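Local coordinates for MAU2 chromatid cohesion factor homolog (Saccharomyces cerevisiae, PDB 4XDN), which forms with Scc2 the complex required for the association of cohesin with chromosomes, and so takes part in sister chromatid cohesion, at residues 31-36 with 85-90; 37-42 with 67-72; 416-421 with 446-451; 430-435 with 457-462. One frame throughout, in Å; residues are numbered along the deposited sequence.

In the fold
From the N terminus, helix 29-45 supplies one side of both early contacts. Contact 2 closes first, as the chain turns back through helix 53-76, and the wider loop completed by contact 1 at helix 81-98 encloses it. The two touch through the Glu90-Arg40 salt bridge and the packing of Phe70 on Ala36, which draws three successive helices together. Contacts 3 and 4 follow far along the chain, with the centres of contacts 1 and 3 about 52 Å apart. Here the segments alternate: helix 415-426 and the start of helix 432-440 both reach forward to helix 446-466, and the two loops cross. Each pair of contacts thus unites three consecutive helices at distant places in an elongated helical array.

Contact 1: residues 31-36 with 85-90; sequences QVYHLA and SKVTFE
Tyr33 points its hydroxyl at the carboxylate of Glu90, and the two flat groups stand nearly upright to each other, with ring and carboxylate planes 77° apart. Glu90 OE2 lies at the ring's edge, near its plane, and accepts a short hydrogen bond from Tyr33 OH (2.5 Å) through its syn lone pair. The ring can span the gap because its CG is anti to the backbone N (chi1 175°), which carries the hydroxyl over to the other helix. Lys86, one turn before Glu90, folds its bent chain back and sets NZ 2.6 Å from the same OE2 in a salt bridge, arriving from well above the carboxylate plane. One oxygen therefore holds two donors that approach it quite differently, while OE1 is engaged by Arg40 and Gln37. Beside this polar junction the contact is apolar and looser, with Tyr33 CD1 4.4 Å from Val87 CG2. An alanine in place of Glu90 would probably leave the Tyr33 hydroxyl and the Lys86 ammonium without their shared acceptor, and Arg40 without its partner on helix 81-98. Helices 29-45 and 81-98 run alike, 25° apart with short-segment axes 12.1 Å from each other, and helix 53-76 comes between them in sequence; such pairing of next-but-one helices is characteristic of TPR-like helical solenoids, consistent with the Scc4/Mau2 family.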
loop_
_atom_site.group_PDB
_atom_site.type_symbol
_atom_site.label_atom_id
_atom_site.label_comp_id
_atom_site.label_asym_id
_atom_site.label_seq_id
_atom_site.Cartn_x
_atom_site.Cartn_y
_atom_site.Cartn_z
ATOM N N GLN A 31 -0.996 27.172 -37.385
ATOM C CA GLN A 31 -2.426 26.964 -37.187
ATOM C C GLN A 31 -2.739 25.488 -36.953
ATOM O O GLN A 31 -3.578 25.152 -36.119
ATOM C CB GLN A 31 -3.213 27.500 -38.389
ATOM C CG GLN A 31 -3.411 29.012 -38.358
ATOM C CD GLN A 31 -3.844 29.590 -39.692
ATOM O OE1 GLN A 31 -3.776 28.923 -40.722
ATOM N NE2 GLN A 31 -4.286 30.840 -39.676
ATOM N N VAL A 32 -2.054 24.611 -37.681
ATOM C CA VAL A 32 -2.223 23.174 -37.498
ATOM C C VAL A 32 -1.720 22.763 -36.121
ATOM O O VAL A 32 -2.350 21.959 -35.432
ATOM C CB VAL A 32 -1.472 22.374 -38.580
ATOM C CG1 VAL A 32 -1.533 20.875 -38.296
ATOM C CG2 VAL A 32 -2.051 22.674 -39.952
ATOM N N TYR A 33 -0.579 23.325 -35.734
ATOM C CA TYR A 33 0.027 23.036 -34.441
ATOM C C TYR A 33 -0.884 23.467 -33.297
ATOM O O TYR A 33 -1.082 22.720 -32.340
ATOM C CB TYR A 33 1.387 23.732 -34.327
ATOM C CG TYR A 33 2.044 23.582 -32.975
ATOM C CD1 TYR A 33 2.434 22.333 -32.503
ATOM C CD2 TYR A 33 2.284 24.690 -32.171
ATOM C CE1 TYR A 33 3.039 22.191 -31.265
ATOM C CE2 TYR A 33 2.888 24.559 -30.932
ATOM C CZ TYR A 33 3.264 23.308 -30.485
ATOM O OH TYR A 33 3.865 23.175 -29.255
ATOM N N HIS A 34 -1.441 24.670 -33.403
ATOM C CA HIS A 34 -2.318 25.197 -32.363
ATOM C C HIS A 34 -3.648 24.452 -32.309
ATOM O O HIS A 34 -4.252 24.341 -31.245
ATOM C CB HIS A 34 -2.562 26.694 -32.572
ATOM C CG HIS A 34 -1.342 27.536 -32.374
ATOM N ND1 HIS A 34 -0.205 27.064 -31.739
ATOM C CD2 HIS A 34 -1.060 28.810 -32.732
ATOM C CE1 HIS A 34 0.713 28.007 -31.716
ATOM N NE2 HIS A 34 0.214 29.087 -32.302
ATOM N N LEU A 35 -4.102 23.944 -33.451
ATOM C CA LEU A 35 -5.315 23.137 -33.486
ATOM C C LEU A 35 -5.106 21.822 -32.747
ATOM O O LEU A 35 -5.971 21.384 -31.986
ATOM C CB LEU A 35 -5.750 22.864 -34.927
ATOM C CG LEU A 35 -6.522 23.983 -35.626
ATOM C CD1 LEU A 35 -6.647 23.687 -37.109
ATOM C CD2 LEU A 35 -7.898 24.167 -35.001
ATOM N N ALA A 36 -3.958 21.195 -32.984
ATOM C CA ALA A 36 -3.592 19.971 -32.282
ATOM C C ALA A 36 -3.590 20.213 -30.778
ATOM O O ALA A 36 -4.012 19.359 -30.001
ATOM C CB ALA A 36 -2.228 19.477 -32.741
ATOM N N SER A 85 11.207 17.656 -32.310
ATOM C CA SER A 85 11.261 17.209 -30.922
ATOM C C SER A 85 9.983 17.557 -30.165
ATOM O O SER A 85 9.362 16.694 -29.547
ATOM C CB SER A 85 12.462 17.826 -30.205
ATOM O OG SER A 85 13.680 17.288 -30.683
ATOM N N LYS A 86 9.599 18.827 -30.218
ATOM C CA LYS A 86 8.442 19.314 -29.475
ATOM C C LYS A 86 7.163 18.622 -29.931
ATOM O O LYS A 86 6.396 18.120 -29.108
ATOM C CB LYS A 86 8.310 20.829 -29.638
ATOM C CG LYS A 86 7.276 21.481 -28.728
ATOM C CD LYS A 86 7.617 21.284 -27.254
ATOM C CE LYS A 86 6.793 22.188 -26.350
ATOM N NZ LYS A 86 5.374 21.761 -26.253
ATOM N N VAL A 87 6.943 18.593 -31.243
ATOM C CA VAL A 87 5.754 17.970 -31.814
ATOM C C VAL A 87 5.676 16.488 -31.455
ATOM O O VAL A 87 4.621 15.993 -31.053
ATOM C CB VAL A 87 5.722 18.120 -33.354
ATOM C CG1 VAL A 87 4.584 17.296 -33.963
ATOM C CG2 VAL A 87 5.577 19.588 -33.743
ATOM N N THR A 88 6.793 15.784 -31.606
ATOM C CA THR A 88 6.829 14.352 -31.342
ATOM C C THR A 88 6.528 14.059 -29.878
ATOM O O THR A 88 5.769 13.142 -29.571
ATOM C CB THR A 88 8.197 13.752 -31.715
ATOM O OG1 THR A 88 8.436 13.958 -33.112
ATOM C CG2 THR A 88 8.241 12.256 -31.417
ATOM N N PHE A 89 7.118 14.844 -28.981
ATOM C CA PHE A 89 6.914 14.660 -27.547
ATOM C C PHE A 89 5.451 14.875 -27.152
ATOM O O PHE A 89 4.882 14.066 -26.420
ATOM C CB PHE A 89 7.815 15.610 -26.749
ATOM C CG PHE A 89 9.286 15.263 -26.807
ATOM C CD1 PHE A 89 9.713 13.967 -27.060
ATOM C CD2 PHE A 89 10.243 16.244 -26.594
ATOM C CE1 PHE A 89 11.063 13.660 -27.106
ATOM C CE2 PHE A 89 11.592 15.940 -26.641
ATOM C CZ PHE A 89 12.001 14.648 -26.896
ATOM N N GLU A 90 4.845 15.957 -27.636
ATOM C CA GLU A 90 3.445 16.240 -27.329
ATOM C C GLU A 90 2.542 15.145 -27.879
ATOM O O GLU A 90 1.623 14.683 -27.199
ATOM C CB GLU A 90 3.025 17.593 -27.899
ATOM C CG GLU A 90 3.613 18.783 -27.172
ATOM C CD GLU A 90 3.162 20.099 -27.767
ATOM O OE1 GLU A 90 1.945 20.376 -27.750
ATOM O OE2 GLU A 90 4.024 20.855 -28.260
#

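Contact 2: residues 37-42 with 67-72; sequences QEYRDH and IQMFQL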
loop_
_atom_site.group_PDB
_atom_site.type_symbol
_atom_site.label_atom_id
_atom_site.label_comp_id
_atom_site.label_asym_id
_atom_site.label_seq_id
_atom_site.Cartn_x
_atom_site.Cartn_y
_atom_site.Cartn_z
ATOM N N GLN A 37 -3.113 21.387 -30.378
ATOM C CA GLN A 37 -3.091 21.763 -28.971
ATOM C C GLN A 37 -4.496 22.063 -28.456
ATOM O O GLN A 37 -4.842 21.682 -27.336
ATOM C CB GLN A 37 -2.184 22.976 -28.755
ATOM C CG GLN A 37 -0.700 22.680 -28.933
ATOM C CD GLN A 37 0.184 23.847 -28.535
ATOM O OE1 GLN A 37 -0.150 25.005 -28.781
ATOM N NE2 GLN A 37 1.317 23.545 -27.912
ATOM N N GLU A 38 -5.305 22.740 -29.270
ATOM C CA GLU A 38 -6.656 23.110 -28.855
ATOM C C GLU A 38 -7.514 21.871 -28.631
ATOM O O GLU A 38 -8.213 21.771 -27.623
ATOM C CB GLU A 38 -7.323 24.027 -29.891
ATOM C CG GLU A 38 -8.788 24.331 -29.580
ATOM C CD GLU A 38 -9.382 25.424 -30.453
ATOM O OE1 GLU A 38 -8.853 25.675 -31.556
ATOM O OE2 GLU A 38 -10.387 26.034 -30.030
ATOM N N TYR A 39 -7.461 20.931 -29.571
ATOM C CA TYR A 39 -8.223 19.690 -29.454
ATOM C C TYR A 39 -7.839 18.934 -28.181
ATOM O O TYR A 39 -8.700 18.406 -27.476
ATOM C CB TYR A 39 -7.995 18.800 -30.680
ATOM C CG TYR A 39 -8.671 19.284 -31.945
ATOM C CD1 TYR A 39 -10.007 19.663 -31.943
ATOM C CD2 TYR A 39 -7.970 19.362 -33.143
ATOM C CE1 TYR A 39 -10.627 20.104 -33.096
ATOM C CE2 TYR A 39 -8.582 19.803 -34.303
ATOM C CZ TYR A 39 -9.908 20.173 -34.274
ATOM O OH TYR A 39 -10.520 20.611 -35.428
ATOM N N ARG A 40 -6.541 18.890 -27.897
ATOM C CA ARG A 40 -6.032 18.215 -26.709
ATOM C C ARG A 40 -6.487 18.929 -25.442
ATOM O O ARG A 40 -7.070 18.317 -24.551
ATOM C CB ARG A 40 -4.504 18.146 -26.749
ATOM C CG ARG A 40 -3.851 17.527 -25.506
ATOM C CD ARG A 40 -2.379 17.893 -25.428
ATOM N NE ARG A 40 -2.191 19.340 -25.360
ATOM C CZ ARG A 40 -1.086 19.981 -25.733
ATOM N NH1 ARG A 40 -0.044 19.308 -26.211
ATOM N NH2 ARG A 40 -1.022 21.302 -25.633
ATOM N N ASP A 41 -6.210 20.227 -25.369
ATOM C CA ASP A 41 -6.475 20.999 -24.160
ATOM C C ASP A 41 -7.968 21.097 -23.868
ATOM O O ASP A 41 -8.369 21.281 -22.717
ATOM C CB ASP A 41 -5.870 22.400 -24.281
ATOM C CG ASP A 41 -4.357 22.376 -24.392
ATOM O OD1 ASP A 41 -3.746 21.352 -24.018
ATOM O OD2 ASP A 41 -3.777 23.383 -24.851
ATOM N N HIS A 42 -8.789 20.970 -24.906
ATOM C CA HIS A 42 -10.233 20.998 -24.731
ATOM C C HIS A 42 -10.733 19.658 -24.203
ATOM O O HIS A 42 -11.710 19.600 -23.454
ATOM C CB HIS A 42 -10.936 21.340 -26.043
ATOM C CG HIS A 42 -12.378 21.690 -25.868
ATOM N ND1 HIS A 42 -12.791 22.896 -25.344
ATOM C CD2 HIS A 42 -13.505 20.986 -26.128
ATOM C CE1 HIS A 42 -14.110 22.926 -25.300
ATOM N NE2 HIS A 42 -14.569 21.780 -25.768
ATOM N N ILE A 67 -3.980 14.028 -32.220
ATOM C CA ILE A 67 -2.907 13.149 -32.657
ATOM C C ILE A 67 -2.735 13.213 -34.172
ATOM O O ILE A 67 -1.612 13.291 -34.669
ATOM C CB ILE A 67 -3.172 11.692 -32.224
ATOM C CG1 ILE A 67 -3.098 11.584 -30.700
ATOM C CG2 ILE A 67 -2.157 10.736 -32.848
ATOM C CD1 ILE A 67 -3.703 10.311 -30.140
ATOM N N GLN A 68 -3.847 13.184 -34.898
ATOM C CA GLN A 68 -3.799 13.184 -36.354
ATOM C C GLN A 68 -3.228 14.497 -36.883
ATOM O O GLN A 68 -2.529 14.512 -37.896
ATOM C CB GLN A 68 -5.192 12.941 -36.936
ATOM C CG GLN A 68 -5.821 11.613 -36.500
ATOM C CD GLN A 68 -6.039 10.619 -37.632
ATOM O OE1 GLN A 68 -5.780 10.904 -38.800
ATOM N NE2 GLN A 68 -6.529 9.436 -37.279
ATOM N N MET A 69 -3.519 15.593 -36.190
ATOM C CA MET A 69 -2.985 16.896 -36.570
ATOM C C MET A 69 -1.478 16.946 -36.319
ATOM O O MET A 69 -0.726 17.511 -37.117
ATOM C CB MET A 69 -3.699 18.012 -35.804
ATOM C CG MET A 69 -5.182 18.165 -36.169
ATOM S SD MET A 69 -5.478 18.910 -37.779
ATOM C CE MET A 69 -5.587 20.638 -37.331
ATOM N N PHE A 70 -1.038 16.346 -35.214
ATOM C CA PHE A 70 0.389 16.222 -34.936
ATOM C C PHE A 70 1.078 15.383 -36.009
ATOM O O PHE A 70 2.145 15.748 -36.507
ATOM C CB PHE A 70 0.631 15.586 -33.563
ATOM C CG PHE A 70 0.490 16.540 -32.405
ATOM C CD1 PHE A 70 1.100 17.785 -32.427
ATOM C CD2 PHE A 70 -0.247 16.179 -31.286
ATOM C CE1 PHE A 70 0.973 18.654 -31.357
ATOM C CE2 PHE A 70 -0.381 17.045 -30.214
ATOM C CZ PHE A 70 0.229 18.284 -30.250
ATOM N N GLN A 71 0.468 14.252 -36.350
ATOM C CA GLN A 71 1.010 13.363 -37.371
ATOM C C GLN A 71 1.092 14.088 -38.706
ATOM O O GLN A 71 2.002 13.855 -39.505
ATOM C CB GLN A 71 0.154 12.104 -37.498
ATOM C CG GLN A 71 0.305 11.159 -36.324
ATOM C CD GLN A 71 -0.594 9.940 -36.411
ATOM O OE1 GLN A 71 -1.719 10.013 -36.907
ATOM N NE2 GLN A 71 -0.098 8.809 -35.926
ATOM N N LEU A 72 0.131 14.975 -38.930
ATOM C CA LEU A 72 0.086 15.782 -40.137
ATOM C C LEU A 72 1.358 16.614 -40.270
ATOM O O LEU A 72 1.933 16.714 -41.352
ATOM C CB LEU A 72 -1.147 16.687 -40.108
ATOM C CG LEU A 72 -1.901 16.985 -41.404
ATOM C CD1 LEU A 72 -2.259 15.723 -42.178
ATOM C CD2 LEU A 72 -3.158 17.759 -41.049
#
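Tyr39 and Met69 make the apolar part of the contact: Met69 CG meets the edge of the tyrosine ring, near its plane, 4.2 Å from CE2. Tyr39 OH is hydrogen-bonded to the backbone of another protein's chain. Charge meets ring where Arg40 NH1 lies at the rim of Phe70, 4.2 Å from CZ and near its plane; the guanidinium, tilted 44° to the ring, does not stack on it. Arg40 CG is anti to the backbone N (chi1 177°) and the side chain bends at chi3, which brings the guanidinium back beside Asp41 of its own helix. There NE at 2.9 Å and NH2 at 3.2 Å grip Asp41 OD1 side-on, while NH1 forms a salt bridge with Glu90. A leucine in place of Arg40 would probably deprive Asp41 and Glu90 of the cation that joins them. Segment 67-72 runs roughly antiparallel to segment 37-42, and Phe70 also packs on Ala36 of helix 29-45 and Glu90 and Met91 of helix 81-98, so its ring lies where three consecutive helices meet.

Contact 3: residues 416-421 with 446-451; sequences VRLLQA and SEVKMI. With SO4 (sulfate ion), chain C.
In a helical array consistent with a TPR-like solenoid, helix 415-426 meets helix 446-466, the next but one in sequence, where Leu418 leans on Val448 and Ile451. The touch is wholly apolar and small, burying 130 Å² in all. Leu418 divides the work between its two methyls: CD2 reaches Val448 CG1 at 4.3 Å, and CD1 reaches Ile451 CG2 at 4.1 Å. Val448 and Ile451 stand one turn apart on the same side of their helix, so the fork of the leucine straddles neighbouring positions, and its side chain crosses that of Ile451 at about a right angle. With CG anti to the backbone N (chi1 172°), Leu418 carries its methyls toward the other helix; Trp392 and Leu438 also pack against it. The N-terminal turn of helix 415-426 holds a different feature, a sulfate probably taken from the crystallisation liquor. As is common at helix N termini, main-chain N-H groups turn toward the anion: Val416 N donates to O1 at 3.3 Å, Arg417 N to O4 at 3.0 Å, and Gly414 N adds another bond. Arg417 folds its side chain over the same anion, with CG between its backbone N and carbonyl carbon. O4 then lies at the edge of the guanidinium, in its plane, 3.0 Å from Arg417 NE.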
loop_
_atom_site.group_PDB
_atom_site.type_symbol
_atom_site.label_atom_id
_atom_site.label_comp_id
_atom_site.label_asym_id
_atom_site.label_seq_id
_atom_site.Cartn_x
_atom_site.Cartn_y
_atom_site.Cartn_z
ATOM N N VAL A 416 -10.715 -10.906 1.882
ATOM C CA VAL A 416 -12.056 -11.483 1.895
ATOM C C VAL A 416 -12.044 -12.904 2.441
ATOM O O VAL A 416 -12.840 -13.246 3.313
ATOM C CB VAL A 416 -12.681 -11.486 0.482
ATOM C CG1 VAL A 416 -13.979 -12.296 0.452
ATOM C CG2 VAL A 416 -12.937 -10.064 0.022
ATOM N N ARG A 417 -11.145 -13.732 1.922
ATOM C CA ARG A 417 -11.085 -15.130 2.338
ATOM C C ARG A 417 -10.408 -15.288 3.701
ATOM O O ARG A 417 -10.516 -16.341 4.329
ATOM C CB ARG A 417 -10.375 -15.984 1.279
ATOM C CG ARG A 417 -9.024 -15.475 0.812
ATOM C CD ARG A 417 -8.781 -15.829 -0.656
ATOM N NE ARG A 417 -7.818 -14.926 -1.286
ATOM C CZ ARG A 417 -6.811 -15.304 -2.072
ATOM N NH1 ARG A 417 -6.601 -16.584 -2.352
ATOM N NH2 ARG A 417 -6.002 -14.385 -2.583
ATOM N N LEU A 418 -9.725 -14.244 4.163
ATOM C CA LEU A 418 -9.210 -14.230 5.525
ATOM C C LEU A 418 -10.379 -14.102 6.493
ATOM O O LEU A 418 -10.490 -14.865 7.454
ATOM C CB LEU A 418 -8.214 -13.085 5.738
ATOM C CG LEU A 418 -7.757 -12.872 7.188
ATOM C CD1 LEU A 418 -7.171 -14.150 7.779
ATOM C CD2 LEU A 418 -6.751 -11.738 7.287
ATOM N N LEU A 419 -11.249 -13.132 6.229
ATOM C CA LEU A 419 -12.444 -12.935 7.041
ATOM C C LEU A 419 -13.342 -14.163 6.991
ATOM O O LEU A 419 -14.025 -14.483 7.964
ATOM C CB LEU A 419 -13.219 -11.703 6.571
ATOM C CG LEU A 419 -12.654 -10.347 6.996
ATOM C CD1 LEU A 419 -13.395 -9.225 6.284
ATOM C CD2 LEU A 419 -12.737 -10.171 8.509
ATOM N N GLN A 420 -13.336 -14.850 5.853
ATOM C CA GLN A 420 -14.118 -16.069 5.699
ATOM C C GLN A 420 -13.497 -17.213 6.497
ATOM O O GLN A 420 -14.206 -18.021 7.092
ATOM C CB GLN A 420 -14.231 -16.447 4.220
ATOM C CG GLN A 420 -14.932 -17.773 3.960
ATOM C CD GLN A 420 -16.309 -17.847 4.594
ATOM O OE1 GLN A 420 -17.001 -16.836 4.727
ATOM N NE2 GLN A 420 -16.712 -19.048 4.992
ATOM N N ALA A 421 -12.168 -17.273 6.509
ATOM C CA ALA A 421 -11.455 -18.304 7.251
ATOM C C ALA A 421 -11.677 -18.132 8.749
ATOM O O ALA A 421 -11.879 -19.106 9.476
ATOM C CB ALA A 421 -9.970 -18.261 6.930
ATOM N N SER A 446 2.689 -11.141 2.896
ATOM C CA SER A 446 3.257 -12.011 3.916
ATOM C C SER A 446 2.513 -11.854 5.238
ATOM O O SER A 446 2.376 -12.810 5.997
ATOM C CB SER A 446 4.747 -11.714 4.103
ATOM O OG SER A 446 4.956 -10.358 4.450
ATOM N N GLU A 447 2.026 -10.645 5.502
ATOM C CA GLU A 447 1.297 -10.364 6.733
ATOM C C GLU A 447 0.046 -11.234 6.844
ATOM O O GLU A 447 -0.229 -11.807 7.898
ATOM C CB GLU A 447 0.917 -8.885 6.796
ATOM C CG GLU A 447 0.196 -8.477 8.072
ATOM C CD GLU A 447 -0.099 -6.992 8.117
ATOM O OE1 GLU A 447 -0.496 -6.433 7.073
ATOM O OE2 GLU A 447 0.070 -6.382 9.194
ATOM N N VAL A 448 -0.706 -11.328 5.752
ATOM C CA VAL A 448 -1.906 -12.153 5.714
ATOM C C VAL A 448 -1.532 -13.625 5.814
ATOM O O VAL A 448 -2.176 -14.391 6.534
ATOM C CB VAL A 448 -2.719 -11.906 4.427
ATOM C CG1 VAL A 448 -3.861 -12.915 4.288
ATOM C CG2 VAL A 448 -3.259 -10.483 4.414
ATOM N N LYS A 449 -0.489 -14.017 5.087
ATOM C CA LYS A 449 0.016 -15.382 5.143
ATOM C C LYS A 449 0.353 -15.775 6.572
ATOM O O LYS A 449 0.075 -16.892 7.004
ATOM C CB LYS A 449 1.259 -15.540 4.263
ATOM C CG LYS A 449 0.978 -15.580 2.775
ATOM C CD LYS A 449 2.247 -15.881 1.995
ATOM C CE LYS A 449 1.956 -16.095 0.523
ATOM N NZ LYS A 449 3.161 -16.550 -0.220
ATOM N N MET A 450 0.948 -14.843 7.306
ATOM C CA MET A 450 1.417 -15.125 8.652
ATOM C C MET A 450 0.274 -15.170 9.662
ATOM O O MET A 450 0.290 -15.990 10.580
ATOM C CB MET A 450 2.453 -14.087 9.071
ATOM C CG MET A 450 3.823 -14.314 8.432
ATOM S SD MET A 450 5.156 -13.416 9.242
ATOM C CE MET A 450 5.087 -14.151 10.880
ATOM N N ILE A 451 -0.711 -14.293 9.497
ATOM C CA ILE A 451 -1.920 -14.358 10.309
ATOM C C ILE A 451 -2.572 -15.720 10.108
ATOM O O ILE A 451 -3.022 -16.355 11.064
ATOM C CB ILE A 451 -2.921 -13.233 9.951
ATOM C CG1 ILE A 451 -2.362 -11.875 10.383
ATOM C CG2 ILE A 451 -4.284 -13.474 10.622
ATOM C CD1 ILE A 451 -3.160 -10.683 9.892
HETATM S S SO4 C . -9.666 -11.827 -1.697
HETATM O O1 SO4 C . -10.026 -10.476 -1.268
HETATM O O2 SO4 C . -10.628 -12.302 -2.686
HETATM O O3 SO4 C . -8.326 -11.809 -2.282
HETATM O O4 SO4 C . -9.687 -12.722 -0.547
#

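Contact 4: residues 430-435 with 457-462; sequences GAVEEY and YTVQAA. With SO4 (sulfate ion), chain G.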
loop_
_atom_site.group_PDB
_atom_site.type_symbol
_atom_site.label_atom_id
_atom_site.label_comp_id
_atom_site.label_asym_id
_atom_site.label_seq_id
_atom_site.Cartn_x
_atom_site.Cartn_y
_atom_site.Cartn_z
ATOM N N GLY A 430 -12.411 -25.115 12.690
ATOM C CA GLY A 430 -10.966 -25.250 12.626
ATOM C C GLY A 430 -10.349 -24.371 11.557
ATOM O O GLY A 430 -9.433 -23.598 11.831
ATOM N N ALA A 431 -10.847 -24.508 10.333
ATOM C CA ALA A 431 -10.433 -23.669 9.214
ATOM C C ALA A 431 -8.961 -23.859 8.855
ATOM O O ALA A 431 -8.324 -22.945 8.330
ATOM C CB ALA A 431 -10.712 -22.199 9.524
ATOM N N VAL A 432 -8.424 -25.043 9.131
ATOM C CA VAL A 432 -7.045 -25.352 8.769
ATOM C C VAL A 432 -6.871 -25.258 7.255
ATOM O O VAL A 432 -5.947 -24.605 6.772
ATOM C CB VAL A 432 -6.632 -26.761 9.259
ATOM C CG1 VAL A 432 -5.246 -27.145 8.747
ATOM C CG2 VAL A 432 -6.659 -26.820 10.776
ATOM N N GLU A 433 -7.767 -25.899 6.511
ATOM C CA GLU A 433 -7.676 -25.919 5.055
ATOM C C GLU A 433 -7.849 -24.523 4.463
ATOM O O GLU A 433 -7.251 -24.200 3.438
ATOM C CB GLU A 433 -8.721 -26.870 4.465
ATOM C CG GLU A 433 -8.647 -26.998 2.948
ATOM C CD GLU A 433 -9.601 -28.041 2.397
ATOM O OE1 GLU A 433 -10.391 -28.604 3.183
ATOM O OE2 GLU A 433 -9.559 -28.299 1.175
ATOM N N GLU A 434 -8.661 -23.694 5.114
ATOM C CA GLU A 434 -8.911 -22.339 4.628
ATOM C C GLU A 434 -7.656 -21.502 4.834
ATOM O O GLU A 434 -7.196 -20.811 3.925
ATOM C CB GLU A 434 -10.097 -21.675 5.347
ATOM C CG GLU A 434 -11.175 -22.610 5.896
ATOM C CD GLU A 434 -11.982 -23.304 4.821
ATOM O OE1 GLU A 434 -12.281 -22.666 3.791
ATOM O OE2 GLU A 434 -12.324 -24.491 5.011
ATOM N N TYR A 435 -7.111 -21.570 6.046
ATOM C CA TYR A 435 -5.894 -20.845 6.389
ATOM C C TYR A 435 -4.712 -21.327 5.558
ATOM O O TYR A 435 -3.905 -20.526 5.093
ATOM C CB TYR A 435 -5.578 -21.002 7.877
ATOM C CG TYR A 435 -6.444 -20.170 8.798
ATOM C CD1 TYR A 435 -6.710 -18.836 8.519
ATOM C CD2 TYR A 435 -6.992 -20.719 9.952
ATOM C CE1 TYR A 435 -7.498 -18.072 9.358
ATOM C CE2 TYR A 435 -7.784 -19.964 10.795
ATOM C CZ TYR A 435 -8.032 -18.641 10.495
ATOM O OH TYR A 435 -8.817 -17.881 11.331
ATOM N N TYR A 457 -1.630 -22.543 13.387
ATOM C CA TYR A 457 -0.803 -23.148 14.423
ATOM C C TYR A 457 -1.590 -23.283 15.722
ATOM O O TYR A 457 -1.523 -24.309 16.398
ATOM C CB TYR A 457 0.463 -22.319 14.659
ATOM C CG TYR A 457 1.351 -22.865 15.755
ATOM C CD1 TYR A 457 1.172 -22.480 17.080
ATOM C CD2 TYR A 457 2.367 -23.767 15.467
ATOM C CE1 TYR A 457 1.980 -22.979 18.084
ATOM C CE2 TYR A 457 3.181 -24.271 16.465
ATOM C CZ TYR A 457 2.983 -23.874 17.771
ATOM O OH TYR A 457 3.790 -24.375 18.769
ATOM N N THR A 458 -2.333 -22.233 16.062
ATOM C CA THR A 458 -3.138 -22.205 17.277
ATOM C C THR A 458 -4.156 -23.337 17.278
ATOM O O THR A 458 -4.320 -24.036 18.277
ATOM C CB THR A 458 -3.868 -20.854 17.422
ATOM O OG1 THR A 458 -2.902 -19.800 17.494
ATOM C CG2 THR A 458 -4.736 -20.822 18.674
ATOM N N VAL A 459 -4.837 -23.512 16.151
ATOM C CA VAL A 459 -5.818 -24.579 16.002
ATOM C C VAL A 459 -5.159 -25.944 16.157
ATOM O O VAL A 459 -5.636 -26.785 16.916
ATOM C CB VAL A 459 -6.527 -24.490 14.633
ATOM C CG1 VAL A 459 -7.356 -25.742 14.349
ATOM C CG2 VAL A 459 -7.408 -23.255 14.584
ATOM N N GLN A 460 -4.061 -26.160 15.439
ATOM C CA GLN A 460 -3.373 -27.445 15.470
ATOM C C GLN A 460 -2.815 -27.736 16.859
ATOM O O GLN A 460 -2.843 -28.876 17.316
ATOM C CB GLN A 460 -2.244 -27.479 14.434
ATOM C CG GLN A 460 -2.708 -27.388 12.981
ATOM C CD GLN A 460 -3.283 -28.692 12.456
ATOM O OE1 GLN A 460 -4.033 -29.383 13.148
ATOM N NE2 GLN A 460 -2.928 -29.038 11.223
ATOM N N ALA A 461 -2.314 -26.701 17.527
ATOM C CA ALA A 461 -1.755 -26.855 18.866
ATOM C C ALA A 461 -2.857 -27.173 19.870
ATOM O O ALA A 461 -2.655 -27.941 20.810
ATOM C CB ALA A 461 -1.006 -25.602 19.276
ATOM N N ALA A 462 -4.025 -26.572 19.664
ATOM C CA ALA A 462 -5.184 -26.852 20.499
ATOM C C ALA A 462 -5.610 -28.304 20.336
ATOM O O ALA A 462 -6.039 -28.947 21.291
ATOM C CB ALA A 462 -6.333 -25.920 20.149
HETATM S S SO4 G . -9.950 -28.663 9.087
HETATM O O1 SO4 G . -9.855 -27.369 9.757
HETATM O O2 SO4 G . -10.016 -28.459 7.644
HETATM O O3 SO4 G . -8.776 -29.467 9.413
HETATM O O4 SO4 G . -11.154 -29.356 9.537
#
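The side-chain amide of Gln460 is the flat group that meets Val432 here, its NE2 lying 3.9 Å from Val432 CG1 where the two side chains cross at about a right angle. A bend at chi2 (-77°) turns the amide toward the start of helix 432-440. This is a helix N terminus, with Ala431 as N-cap, packed on helix 446-466 in a helical array consistent with a TPR-like fold. Another flat group is the Gly430 peptide, whose O rests 3.4 Å from Val459 CG2 in van der Waals contact. The other methyl of that valine, CG1, packs on Val432 CG2 at 3.8 Å, so Val459 touches both loop and helix. Gly430 and Ala431 both have positive phi, and the chain turns through them before the helix begins. A sulfate, probably from the crystallisation liquor, sits at this helix start and is also held by Arg463 NH1. Val432 N donates to its O1 at 2.8 Å, with an N-H...O angle of 155°.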